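Local coordinates for exopolygalacturonase (Yersinia enterocolitica, PDB 2UVF), which hydrolyses polygalacturonan, the pectin backbone, from its chain ends as an exo-acting family 28 glycoside hydrolase, probably working in the periplasm, at residues H97-N101 with N485-D489; S198-W202 with D225-G229; A215-E221 with G267-N272; N387-V393 with E419-W425; T444-D450 with I473-N479. All coordinates share one frame; numbering follows the deposited sequence.

Contact 1 of 5, residues H97-N101 with N485-D489. With NI (nickel (II) ion), chain J; SO4 (sulfate ion), chain E.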
# COMPACT_ATOMS: atom_id res chain seq x y z
N HIS A 97 -7.93 -19.42 -1.40
CA HIS A 97 -8.90 -19.80 -0.41
C HIS A 97 -10.14 -18.93 -0.52
O HIS A 97 -11.27 -19.39 -0.25
CB HIS A 97 -8.29 -19.78 0.98
CG HIS A 97 -9.30 -19.94 2.07
ND1 HIS A 97 -9.86 -18.86 2.73
CD2 HIS A 97 -9.93 -21.04 2.54
CE1 HIS A 97 -10.75 -19.30 3.60
NE2 HIS A 97 -10.83 -20.62 3.49
N PHE A 98 -9.95 -17.70 -0.97
CA PHE A 98 -11.06 -16.74 -1.13
C PHE A 98 -12.14 -17.36 -2.02
O PHE A 98 -13.31 -17.20 -1.76
CB PHE A 98 -10.52 -15.42 -1.70
CG PHE A 98 -11.59 -14.40 -2.01
CD1 PHE A 98 -11.97 -13.46 -1.04
CD2 PHE A 98 -12.17 -14.34 -3.28
CE1 PHE A 98 -12.93 -12.51 -1.33
CE2 PHE A 98 -13.14 -13.39 -3.57
CZ PHE A 98 -13.52 -12.46 -2.59
N TYR A 99 -11.74 -18.07 -3.07
CA TYR A 99 -12.70 -18.69 -3.97
C TYR A 99 -13.25 -20.04 -3.50
O TYR A 99 -14.22 -20.50 -4.10
CB TYR A 99 -12.10 -18.82 -5.37
CG TYR A 99 -11.69 -17.50 -5.97
CD1 TYR A 99 -12.63 -16.65 -6.57
CD2 TYR A 99 -10.36 -17.10 -5.96
CE1 TYR A 99 -12.24 -15.45 -7.13
CE2 TYR A 99 -9.98 -15.88 -6.50
CZ TYR A 99 -10.92 -15.08 -7.10
OH TYR A 99 -10.54 -13.88 -7.65
N VAL A 100 -12.67 -20.65 -2.46
CA VAL A 100 -13.16 -21.93 -1.90
C VAL A 100 -14.63 -21.89 -1.51
O VAL A 100 -15.33 -22.89 -1.63
CB VAL A 100 -12.35 -22.33 -0.69
N ASN A 101 -15.06 -20.73 -1.02
CA ASN A 101 -16.47 -20.45 -0.67
C ASN A 101 -17.38 -20.26 -1.89
O ASN A 101 -18.61 -20.39 -1.79
CB ASN A 101 -16.53 -19.19 0.21
CG ASN A 101 -16.52 -19.51 1.70
OD1 ASN A 101 -16.74 -18.62 2.53
ND2 ASN A 101 -16.27 -20.78 2.05
N ASN A 485 -11.22 -6.90 -9.62
CA ASN A 485 -11.02 -7.14 -8.20
C ASN A 485 -12.21 -7.87 -7.66
O ASN A 485 -13.34 -7.57 -8.03
CB ASN A 485 -10.89 -5.81 -7.43
CG ASN A 485 -9.68 -5.02 -7.84
OD1 ASN A 485 -9.75 -3.81 -8.06
ND2 ASN A 485 -8.56 -5.68 -7.94
N ALA A 486 -11.96 -8.80 -6.73
CA ALA A 486 -13.02 -9.51 -6.06
C ALA A 486 -13.02 -9.24 -4.57
O ALA A 486 -11.97 -9.23 -3.94
CB ALA A 486 -12.94 -11.02 -6.35
N MET A 487 -14.21 -9.06 -4.00
CA MET A 487 -14.30 -8.63 -2.62
C MET A 487 -15.40 -9.34 -1.85
O MET A 487 -16.46 -9.64 -2.40
CB MET A 487 -14.50 -7.12 -2.54
CG MET A 487 -13.63 -6.32 -3.52
SD MET A 487 -13.42 -4.59 -3.05
CE MET A 487 -14.84 -3.77 -3.71
N ARG A 488 -15.15 -9.63 -0.57
CA ARG A 488 -16.11 -10.41 0.22
C ARG A 488 -16.13 -9.90 1.65
O ARG A 488 -15.08 -9.70 2.26
CB ARG A 488 -15.77 -11.91 0.16
CG ARG A 488 -16.49 -12.78 1.18
CD ARG A 488 -16.50 -14.26 0.82
NE ARG A 488 -17.78 -14.83 1.27
CZ ARG A 488 -17.92 -15.56 2.38
NH1 ARG A 488 -16.86 -15.86 3.11
NH2 ARG A 488 -19.12 -16.01 2.74
N ASP A 489 -17.32 -9.70 2.19
CA ASP A 489 -17.48 -9.33 3.60
C ASP A 489 -16.82 -7.99 3.94
O ASP A 489 -16.25 -7.83 5.02
CB ASP A 489 -16.95 -10.45 4.51
CG ASP A 489 -17.80 -11.70 4.47
OD1 ASP A 489 -18.93 -11.66 3.96
OD2 ASP A 489 -17.36 -12.74 4.97
NI NI J . -12.07 -21.92 4.61
S SO4 E . -22.37 -16.27 1.00
O1 SO4 E . -21.05 -16.77 0.59
O2 SO4 E . -23.20 -17.42 1.37
O3 SO4 E . -22.23 -15.38 2.16
O4 SO4 E . -23.01 -15.56 -0.12
O HOH W 1 -11.47 -20.98 6.57
O HOH W 2 -13.80 -20.51 4.02
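Arg488 meets Phe98 at its very root: CB of Arg488 lies 3.3 Å from CE1 of Phe98, at a slant to the ring. Beyond it CG stands anti to the backbone N (chi1 167°), and a bend at chi3 carries the guanidinium past the benzyl group to the neighbourhood of Asn101. There NH1 lies 2.8 Å from OD1 of Asn101, but the amide stands over one face of the guanidinium with the planes 87° apart, so the N-H groups do not point at it. Over the opposite face Asp489 OD2 makes a long salt bridge to NH1, by charge alone, with no N-H directed at it. At the tip, NH2 donates to two oxygens of a sulfate ion, O1 at 3.0 Å and O3 at 3.2 Å. The contact joins helix 92-100, in the fibronectin type III domain, to strand 476-490 of the parallel beta-helix. Two residues before Arg488, CB of Ala486 packs against CE2 of Phe98 at 3.7 Å, while the Met487 carbonyl carbon sits at the edge of the ring. Tyr99 OH comes near the same alanine methyl but is hydrogen-bonded to His108. On the helix itself, His97 NE2 binds a nickel (II) ion at 2.1 Å, with two waters as further ligands.

Contact 2 of 5, residues S198-W202 with D225-G229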
# COMPACT_ATOMS: atom_id res chain seq x y z
N SER A 198 16.69 -2.20 18.61
CA SER A 198 17.42 -1.12 17.94
C SER A 198 16.60 0.16 17.97
O SER A 198 15.38 0.12 18.11
CB SER A 198 17.77 -1.52 16.51
OG SER A 198 18.33 -0.44 15.77
N GLY A 199 17.30 1.29 17.88
CA GLY A 199 16.66 2.60 17.71
C GLY A 199 16.70 2.97 16.25
O GLY A 199 17.02 2.13 15.39
N ALA A 200 16.41 4.23 15.94
CA ALA A 200 16.43 4.70 14.55
C ALA A 200 17.74 4.39 13.86
O ALA A 200 18.81 4.63 14.41
CB ALA A 200 16.12 6.20 14.47
N LEU A 201 17.65 3.87 12.64
CA LEU A 201 18.81 3.57 11.82
C LEU A 201 18.68 4.40 10.55
O LEU A 201 17.58 4.79 10.19
CB LEU A 201 18.87 2.07 11.46
CG LEU A 201 18.77 1.05 12.60
CD1 LEU A 201 18.29 -0.31 12.07
CD2 LEU A 201 20.09 0.90 13.39
N TRP A 202 19.79 4.66 9.88
CA TRP A 202 19.81 5.59 8.76
C TRP A 202 20.50 4.92 7.59
O TRP A 202 21.68 4.58 7.66
CB TRP A 202 20.51 6.90 9.15
CG TRP A 202 19.96 7.50 10.41
CD1 TRP A 202 20.31 7.17 11.70
CD2 TRP A 202 18.95 8.51 10.52
NE1 TRP A 202 19.58 7.91 12.60
CE2 TRP A 202 18.73 8.74 11.90
CE3 TRP A 202 18.20 9.23 9.58
CZ2 TRP A 202 17.79 9.68 12.37
CZ3 TRP A 202 17.27 10.17 10.05
CH2 TRP A 202 17.09 10.38 11.44
N ASP A 225 16.13 7.05 21.44
CA ASP A 225 16.79 6.32 20.36
C ASP A 225 16.21 6.67 18.99
O ASP A 225 16.59 6.09 17.98
CB ASP A 225 16.69 4.83 20.62
CG ASP A 225 17.80 4.33 21.51
OD1 ASP A 225 18.99 4.42 21.08
OD2 ASP A 225 17.49 3.85 22.64
N TYR A 226 15.28 7.63 18.98
CA TYR A 226 14.65 8.15 17.76
C TYR A 226 14.79 9.67 17.80
O TYR A 226 13.91 10.36 18.33
CB TYR A 226 13.17 7.73 17.67
CG TYR A 226 12.89 6.24 17.86
CD1 TYR A 226 12.83 5.37 16.76
CD2 TYR A 226 12.68 5.69 19.13
CE1 TYR A 226 12.58 4.00 16.92
CE2 TYR A 226 12.43 4.33 19.31
CZ TYR A 226 12.37 3.49 18.20
OH TYR A 226 12.12 2.14 18.35
N PRO A 227 15.90 10.20 17.25
CA PRO A 227 16.13 11.64 17.33
C PRO A 227 15.36 12.34 16.22
O PRO A 227 14.70 11.66 15.43
CB PRO A 227 17.65 11.77 17.16
CG PRO A 227 18.10 10.52 16.43
CD PRO A 227 16.96 9.52 16.47
N ALA A 228 15.41 13.67 16.16
CA ALA A 228 14.59 14.41 15.20
C ALA A 228 14.73 13.81 13.80
O ALA A 228 15.84 13.46 13.38
CB ALA A 228 14.94 15.90 15.20
N GLY A 229 13.61 13.70 13.08
CA GLY A 229 13.55 12.95 11.83
C GLY A 229 13.27 13.75 10.59
O GLY A 229 14.11 13.78 9.70
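Ala200 and Asp225 are tied by the single hydrogen bond between the two segments, from Ala200 N to Asp225 O, with 2.8 Å between the atoms and an angle of 153° at the hydrogen. The donor is tilted about 25° from the carbonyl plane. The same oxygen also receives a CA-H of Gly199, so two successive residues converge on one acceptor. The backbones run close here: the CA atoms of Gly199 and Asp225 are 4.6 Å apart, and Gly199 CA lies 3.7 Å from CB of Asp225. Ser198 OG turns back on its own segment and donates to Gly199 O, in the carbonyl plane and on a lone pair. The hydroxyl of Tyr226 is hydrogen-bonded to Ser220 O.

In the fold, residues 198-202 span the break in strand 194-202 of the right-handed parallel beta-helix, and 225-227 are the loop that leads into strand 228-230, which pairs antiparallel with 240-241.

Apolar packing centres on the methyl of Ala200, shared by two neighbours, CD1 of Tyr226 at 4.1 Å and CD of Pro227 at 4.0 Å. Tyr226 slants its ring along the Gly199-Ala200 peptide.

Edge contacts of the Trp202 indole form the last group. CZ2 lies 4.2 Å from CG of Pro227, the two side chains running past each other in opposite directions, and CH2 lies 3.8 Å from the carbonyl O of Ala228. CA of Gly229 stands near the plane of the same rim, at longer range.

Contact 3 of 5, residues A215-E221 with G267-N272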
# COMPACT_ATOMS: atom_id res chain seq x y z
N ALA A 215 14.97 -13.59 11.76
CA ALA A 215 15.36 -12.25 12.22
C ALA A 215 14.20 -11.36 12.67
O ALA A 215 13.22 -11.21 11.96
CB ALA A 215 16.16 -11.52 11.14
N ILE A 216 14.32 -10.75 13.85
CA ILE A 216 13.38 -9.71 14.29
C ILE A 216 14.13 -8.44 14.65
O ILE A 216 14.91 -8.41 15.61
CB ILE A 216 12.48 -10.15 15.47
CG1 ILE A 216 11.69 -11.42 15.13
CG2 ILE A 216 11.51 -9.02 15.87
CD1 ILE A 216 10.97 -12.03 16.33
N LEU A 217 13.91 -7.41 13.85
CA LEU A 217 14.32 -6.06 14.21
C LEU A 217 13.24 -5.44 15.07
O LEU A 217 12.17 -5.04 14.57
CB LEU A 217 14.65 -5.22 12.97
CG LEU A 217 15.21 -3.81 13.23
CD1 LEU A 217 16.60 -3.84 13.87
CD2 LEU A 217 15.21 -2.98 11.95
N LEU A 218 13.55 -5.36 16.36
CA LEU A 218 12.64 -4.84 17.38
C LEU A 218 12.93 -3.36 17.71
O LEU A 218 14.05 -3.00 18.07
CB LEU A 218 12.68 -5.72 18.65
CG LEU A 218 11.69 -5.44 19.80
CD1 LEU A 218 10.23 -5.38 19.33
CD2 LEU A 218 11.83 -6.46 20.93
N GLY A 219 11.91 -2.52 17.61
CA GLY A 219 12.04 -1.13 18.00
C GLY A 219 12.38 -1.00 19.47
O GLY A 219 11.92 -1.80 20.30
N SER A 220 13.23 -0.02 19.79
CA SER A 220 13.46 0.37 21.18
C SER A 220 12.19 1.07 21.65
O SER A 220 11.46 1.64 20.85
CB SER A 220 14.66 1.31 21.28
OG SER A 220 14.67 2.01 22.51
N GLU A 221 11.90 0.98 22.94
CA GLU A 221 10.76 1.70 23.48
C GLU A 221 11.18 3.07 24.08
O GLU A 221 10.35 3.82 24.60
CB GLU A 221 9.98 0.82 24.48
CG GLU A 221 10.63 0.62 25.87
CD GLU A 221 11.83 -0.34 25.89
OE1 GLU A 221 12.64 -0.36 24.93
OE2 GLU A 221 11.97 -1.08 26.89
N GLY A 267 12.43 -11.91 7.11
CA GLY A 267 12.45 -11.51 8.52
C GLY A 267 11.36 -10.49 8.87
O GLY A 267 10.62 -10.02 7.99
N VAL A 268 11.30 -10.15 10.16
CA VAL A 268 10.26 -9.28 10.73
C VAL A 268 10.85 -7.92 11.14
O VAL A 268 11.98 -7.84 11.64
CB VAL A 268 9.60 -9.98 11.95
CG1 VAL A 268 8.66 -9.04 12.74
CG2 VAL A 268 8.86 -11.26 11.50
N ILE A 269 10.09 -6.86 10.88
CA ILE A 269 10.37 -5.54 11.45
C ILE A 269 9.24 -5.19 12.41
O ILE A 269 8.08 -5.03 11.99
CB ILE A 269 10.50 -4.42 10.39
CG1 ILE A 269 11.45 -4.85 9.25
CG2 ILE A 269 10.99 -3.14 11.08
CD1 ILE A 269 11.41 -3.96 8.00
N ASP A 270 9.60 -5.09 13.68
CA ASP A 270 8.66 -4.89 14.76
C ASP A 270 8.88 -3.52 15.41
O ASP A 270 9.95 -3.26 15.93
CB ASP A 270 8.76 -6.04 15.77
CG ASP A 270 7.66 -6.01 16.79
OD1 ASP A 270 7.05 -4.95 16.99
OD2 ASP A 270 7.41 -7.04 17.41
N GLY A 271 7.87 -2.65 15.36
CA GLY A 271 8.03 -1.26 15.78
C GLY A 271 7.96 -0.98 17.27
O GLY A 271 8.37 0.10 17.72
N ASN A 272 7.42 -1.95 18.02
CA ASN A 272 7.40 -1.98 19.48
C ASN A 272 6.48 -0.91 20.05
O ASN A 272 6.70 -0.40 21.17
CB ASN A 272 8.83 -1.89 20.06
CG ASN A 272 8.97 -2.52 21.45
OD1 ASN A 272 8.01 -3.09 22.00
ND2 ASN A 272 10.17 -2.41 22.02
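Ile216, Leu217 and Leu218 pair in register with Val268, Ile269 and Asp270 as adjacent parallel strands of the right-handed beta-helix, their axes 4.7 Å apart and 13° from parallel. The backbone ladder runs from Val268 N donating to Ala215 O, through Leu217 N to Val268 O and Asp270 N to Leu217 O (2.7 Å), to Gly219 N donating to Asp270 O. Past the last rung the Asn272 amide takes over, ND2 donating to Gly219 O in a bond whose modelled length, 2.5 Å, is doubtful.

Across the rungs, Ile216 lies beside Val268, CG1 to CB at 4.1 Å, both pointing the same way. Leu217 and Ile269 occupy the other side of the sheet and point to the interior, where both touch Leu211 and Ile245. Next along, Leu218 stands beside Asp270: CG is anti to the backbone N (chi1 -174°), which brings methyl CD1 to 3.7 Å from the carboxylate carbon CG of Asp270 and 3.8 Å from CG of Asn272.

Beyond the ladder, at the C-terminal end of the strands, Glu221 is held by a salt bridge to Lys197. The Asp270 side chain lies about 4 Å from a bound nickel (II) ion. It also orients Asn272 through an Asx turn: Asp270 OD1 accepts from Asn272 N at 3.2 Å, with the donor on the anti side and 33° out of the carboxylate plane.

Contact 4 of 5, residues N387-V393 with E419-W425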
# COMPACT_ATOMS: atom_id res chain seq x y z
N ASN A 387 3.60 12.08 -2.61
CA ASN A 387 4.26 12.90 -3.65
C ASN A 387 5.34 12.10 -4.39
O ASN A 387 6.41 12.62 -4.71
CB ASN A 387 4.84 14.21 -3.07
CG ASN A 387 3.77 15.13 -2.53
OD1 ASN A 387 3.30 16.03 -3.22
ND2 ASN A 387 3.33 14.88 -1.29
N SER A 388 5.01 10.83 -4.65
CA SER A 388 5.92 9.88 -5.28
C SER A 388 5.52 9.59 -6.72
O SER A 388 4.46 10.01 -7.18
CB SER A 388 5.97 8.58 -4.46
OG SER A 388 6.48 8.85 -3.17
N GLN A 389 6.38 8.91 -7.45
CA GLN A 389 6.09 8.65 -8.86
C GLN A 389 6.54 7.28 -9.30
O GLN A 389 7.61 6.82 -8.92
CB GLN A 389 6.67 9.75 -9.76
CG GLN A 389 6.35 11.16 -9.24
CD GLN A 389 6.25 12.20 -10.32
OE1 GLN A 389 6.89 12.09 -11.37
NE2 GLN A 389 5.45 13.22 -10.07
N ASN A 390 5.69 6.63 -10.10
CA ASN A 390 5.98 5.29 -10.62
C ASN A 390 6.21 4.27 -9.49
O ASN A 390 7.33 3.86 -9.22
CB ASN A 390 7.15 5.35 -11.64
CG ASN A 390 7.42 4.03 -12.34
OD1 ASN A 390 8.57 3.62 -12.46
ND2 ASN A 390 6.36 3.37 -12.80
N VAL A 391 5.12 3.88 -8.82
CA VAL A 391 5.17 2.92 -7.70
C VAL A 391 4.34 1.64 -7.98
O VAL A 391 3.43 1.61 -8.79
CB VAL A 391 4.79 3.57 -6.31
CG1 VAL A 391 5.50 4.93 -6.11
CG2 VAL A 391 3.28 3.74 -6.15
N MET A 392 4.69 0.55 -7.31
CA MET A 392 4.12 -0.75 -7.64
C MET A 392 4.05 -1.57 -6.37
O MET A 392 5.00 -1.59 -5.62
CB MET A 392 5.05 -1.45 -8.62
CG MET A 392 4.42 -2.53 -9.40
SD MET A 392 5.73 -3.47 -10.21
CE MET A 392 6.20 -2.36 -11.54
N VAL A 393 2.89 -2.19 -6.13
CA VAL A 393 2.70 -3.10 -5.01
C VAL A 393 2.02 -4.39 -5.49
O VAL A 393 0.88 -4.36 -5.97
CB VAL A 393 1.85 -2.44 -3.89
CG1 VAL A 393 1.45 -3.44 -2.82
CG2 VAL A 393 2.59 -1.27 -3.25
N GLU A 419 5.94 17.50 -6.35
CA GLU A 419 5.41 16.63 -7.41
C GLU A 419 4.00 16.14 -7.15
O GLU A 419 3.62 15.92 -6.01
CB GLU A 419 6.24 15.37 -7.42
CG GLU A 419 7.39 15.28 -8.37
CD GLU A 419 8.14 14.00 -8.10
OE1 GLU A 419 9.10 13.70 -8.84
OE2 GLU A 419 7.77 13.29 -7.12
N PRO A 420 3.22 15.90 -8.22
CA PRO A 420 2.00 15.16 -7.94
C PRO A 420 2.34 13.70 -7.58
O PRO A 420 3.42 13.20 -7.97
CB PRO A 420 1.22 15.28 -9.25
CG PRO A 420 2.25 15.45 -10.28
CD PRO A 420 3.34 16.25 -9.65
N MET A 421 1.47 13.05 -6.79
CA MET A 421 1.51 11.60 -6.58
C MET A 421 1.03 10.95 -7.90
O MET A 421 -0.17 10.88 -8.15
CB MET A 421 0.64 11.24 -5.37
CG MET A 421 0.54 9.75 -4.97
SD MET A 421 2.09 8.91 -4.61
CE MET A 421 2.25 7.89 -6.09
N LYS A 422 1.98 10.51 -8.73
CA LYS A 422 1.67 10.10 -10.12
C LYS A 422 2.23 8.73 -10.51
O LYS A 422 3.43 8.51 -10.50
CB LYS A 422 2.17 11.19 -11.11
CG LYS A 422 2.04 10.84 -12.59
CD LYS A 422 2.51 11.96 -13.55
CE LYS A 422 2.54 11.39 -14.99
NZ LYS A 422 3.24 12.24 -16.04
N GLY A 423 1.34 7.79 -10.85
CA GLY A 423 1.77 6.46 -11.32
C GLY A 423 1.85 5.36 -10.27
O GLY A 423 2.91 5.11 -9.68
N ALA A 424 0.72 4.67 -10.05
CA ALA A 424 0.69 3.55 -9.09
C ALA A 424 0.08 2.29 -9.72
O ALA A 424 -0.92 2.35 -10.40
CB ALA A 424 -0.09 3.94 -7.87
N TRP A 425 0.68 1.14 -9.48
CA TRP A 425 0.11 -0.08 -10.05
C TRP A 425 -0.01 -1.10 -8.93
O TRP A 425 0.96 -1.52 -8.33
CB TRP A 425 0.94 -0.50 -11.27
CG TRP A 425 0.49 -1.69 -12.05
CD1 TRP A 425 -0.77 -2.21 -12.16
CD2 TRP A 425 1.34 -2.52 -12.85
NE1 TRP A 425 -0.75 -3.34 -12.98
CE2 TRP A 425 0.53 -3.53 -13.43
CE3 TRP A 425 2.72 -2.49 -13.15
CZ2 TRP A 425 1.06 -4.50 -14.28
CZ3 TRP A 425 3.24 -3.47 -14.00
CH2 TRP A 425 2.40 -4.46 -14.56
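Consecutive coils of the right-handed parallel beta-helix meet here, Val391 pairing with Ala424 and Met392 with Trp425, while the chain turns a corner at Asn390. The ladder spans the corner: Lys422 N donates to Ser388 O, Asn390 N donates to Lys422 O, Val391 N to Gly423 O at 2.7 Å, and Trp425 N to Val391 O. Gly423, opposite the corner, takes a conformation with positive phi (phi 95°, psi 88°).

At one end Gln389 reaches over Glu419. Its chain is extended beyond CG, and the amide is stacked on the carboxylate with the planes 14° apart, CD of Gln389 to CD of Glu419 3.4 Å. In that pose NE2 turns to Pro420 O, donating almost in its own amide plane at 2.9 Å. Glu419 OE1 is hydrogen-bonded to His363 of the preceding coil, so a stacked amide and a direct histidine bond hold the carboxylate.

Toward the interior, CG2 of Val391 touches CB of Ala424 at 3.8 Å, and Met421 comes close to Ser388: SD takes a weak hydrogen bond from Ser388 N at 3.5 Å. On the opposite surface of the strands, Met392 and Trp425 lie side by side in a Met-aromatic contact, oblique to the indole, whose NE1 is bonded to Glu454; the methionine bends at chi3, placing its CE 3.8 Å from CE3 of Trp425.

Contact 5 of 5, residues T444-D450 with I473-N479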
# COMPACT_ATOMS: atom_id res chain seq x y z
N THR A 444 -4.84 15.57 -0.87
CA THR A 444 -4.90 15.54 -2.34
C THR A 444 -4.30 16.77 -3.06
O THR A 444 -4.44 16.92 -4.28
CB THR A 444 -6.34 15.30 -2.85
OG1 THR A 444 -7.21 16.29 -2.29
CG2 THR A 444 -6.83 13.91 -2.44
N GLY A 445 -3.61 17.61 -2.28
CA GLY A 445 -2.98 18.86 -2.73
C GLY A 445 -2.33 18.95 -4.11
O GLY A 445 -2.82 19.67 -4.97
N ALA A 446 -1.22 18.25 -4.32
CA ALA A 446 -0.52 18.32 -5.61
C ALA A 446 -1.13 17.42 -6.70
O ALA A 446 -0.57 17.32 -7.80
CB ALA A 446 0.98 18.03 -5.44
N TRP A 447 -2.26 16.79 -6.41
CA TRP A 447 -2.92 15.81 -7.29
C TRP A 447 -2.44 14.37 -7.06
O TRP A 447 -1.25 14.11 -6.95
CB TRP A 447 -2.83 16.20 -8.79
CG TRP A 447 -3.76 17.33 -9.18
CD1 TRP A 447 -3.42 18.64 -9.38
CD2 TRP A 447 -5.19 17.25 -9.39
NE1 TRP A 447 -4.54 19.38 -9.71
CE2 TRP A 447 -5.63 18.55 -9.73
CE3 TRP A 447 -6.12 16.21 -9.33
CZ2 TRP A 447 -6.98 18.84 -10.00
CZ3 TRP A 447 -7.46 16.49 -9.61
CH2 TRP A 447 -7.87 17.80 -9.94
N ILE A 448 -3.41 13.46 -6.98
CA ILE A 448 -3.15 12.03 -7.02
C ILE A 448 -3.67 11.51 -8.35
O ILE A 448 -4.82 11.77 -8.71
CB ILE A 448 -3.82 11.27 -5.82
CG1 ILE A 448 -3.22 11.74 -4.49
CG2 ILE A 448 -3.69 9.74 -6.00
CD1 ILE A 448 -4.15 11.66 -3.30
N GLU A 449 -2.84 10.79 -9.09
CA GLU A 449 -3.22 10.48 -10.46
C GLU A 449 -2.52 9.26 -11.05
O GLU A 449 -1.44 8.87 -10.60
CB GLU A 449 -2.95 11.71 -11.34
CG GLU A 449 -1.47 12.03 -11.50
CD GLU A 449 -1.19 13.43 -12.03
OE1 GLU A 449 -2.14 14.25 -12.14
OE2 GLU A 449 -0.02 13.70 -12.33
N ASP A 450 -3.15 8.70 -12.08
CA ASP A 450 -2.62 7.57 -12.84
C ASP A 450 -2.45 6.35 -11.94
O ASP A 450 -1.36 5.78 -11.87
CB ASP A 450 -1.28 7.89 -13.53
CG ASP A 450 -1.30 9.19 -14.36
OD1 ASP A 450 -2.39 9.73 -14.70
OD2 ASP A 450 -0.18 9.66 -14.71
N ILE A 473 -8.19 21.58 1.07
CA ILE A 473 -6.98 20.84 0.67
C ILE A 473 -6.61 21.08 -0.81
O ILE A 473 -5.43 21.10 -1.18
CB ILE A 473 -7.07 19.33 1.01
CG1 ILE A 473 -6.99 19.14 2.53
CG2 ILE A 473 -5.94 18.55 0.34
CD1 ILE A 473 -7.60 17.88 3.05
N GLY A 474 -7.63 21.26 -1.64
CA GLY A 474 -7.41 21.50 -3.06
C GLY A 474 -6.91 20.26 -3.76
O GLY A 474 -6.91 19.16 -3.18
N GLY A 475 -6.47 20.43 -5.01
CA GLY A 475 -6.04 19.31 -5.84
C GLY A 475 -7.17 18.32 -6.06
O GLY A 475 -8.27 18.70 -6.49
N GLY A 476 -6.91 17.06 -5.75
CA GLY A 476 -7.88 16.00 -5.95
C GLY A 476 -7.21 14.75 -6.49
O GLY A 476 -5.99 14.60 -6.42
N ALA A 477 -8.03 13.85 -7.01
CA ALA A 477 -7.54 12.63 -7.65
C ALA A 477 -8.22 12.47 -9.00
O ALA A 477 -9.40 12.79 -9.17
CB ALA A 477 -7.78 11.41 -6.76
N ARG A 478 -7.45 12.01 -9.97
CA ARG A 478 -7.92 11.84 -11.32
C ARG A 478 -7.25 10.62 -11.93
O ARG A 478 -6.20 10.17 -11.46
CB ARG A 478 -7.64 13.09 -12.17
CG ARG A 478 -6.17 13.50 -12.31
CD ARG A 478 -6.11 14.93 -12.87
NE ARG A 478 -4.76 15.51 -12.91
CZ ARG A 478 -4.51 16.82 -13.02
NH1 ARG A 478 -5.51 17.70 -13.10
NH2 ARG A 478 -3.26 17.26 -13.03
N ASN A 479 -7.87 10.10 -12.98
CA ASN A 479 -7.41 8.90 -13.67
C ASN A 479 -7.06 7.74 -12.73
O ASN A 479 -5.94 7.24 -12.70
CB ASN A 479 -6.29 9.23 -14.66
CG ASN A 479 -5.95 8.06 -15.54
OD1 ASN A 479 -6.81 7.23 -15.85
ND2 ASN A 479 -4.67 7.95 -15.92
O HOH W 3 -0.19 16.41 -13.14
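Trp447 is clamped between Arg478 and the glycine chain. The guanidinium lies flat over one face of the indole, planes 11° apart and CZ 3.8 Å from the centroid of the five-membered ring, a cation-pi stack. Over the opposite face run Gly475 and Gly476; Gly475 CA is 4.1 Å from that same centroid, a CH-pi contact, and CE3 of Trp447 comes within 3.3 Å of Gly476 O. Gly475 CA also makes CA-H...O contacts with Thr444 O and Gly445 O. The type I turn from Thr444 to Trp447 tightens this end: Thr444 O accepts from Trp447 N and Gly476 N on opposite faces of its plane. Parallel beta-helix pairing follows, with Ile448 N on Gly476 O and Arg478 N on Ile448 O.

At the partly exposed end, Asp450 N reaches Arg478 O only weakly at 3.4 Å, though Asn479 ND2 still donates to Asp450 OD1 at 3.1 Å. Between the two, Glu449 OE1 takes NE of Arg478 at 3.0 Å in a nearly coplanar salt bridge, beside which a single water links Glu449 OE2 to NH2. With Tyr520 on NH1 and the indole on its face, the guanidinium is fixed in rotation, its charge probably partly balanced by Glu449.

Contacts 2 to 5 lie on the parallel beta-helix, and contact 1 docks the fibronectin type III domain on it. Contacts 4 and 5 adjoin, centres 12 Å apart: Met421 N is 2.9 Å from Trp447 O and Met421 O is 2.8 Å from Glu449 N, so four successive coils run on. They lie nearest the substrate pocket, the side chains of Ile473 and Asn387 being about 7 and 8 Å from bound galacturonic acid. Contacts 2 and 3 form a second cluster, centres 13 Å apart, joined where Ser198 O meets Ser220 N at 2.7 Å, a probable hydrogen bond. Contact 1 shares strand 476-490 with contact 5, yet their centres are 31 Å apart.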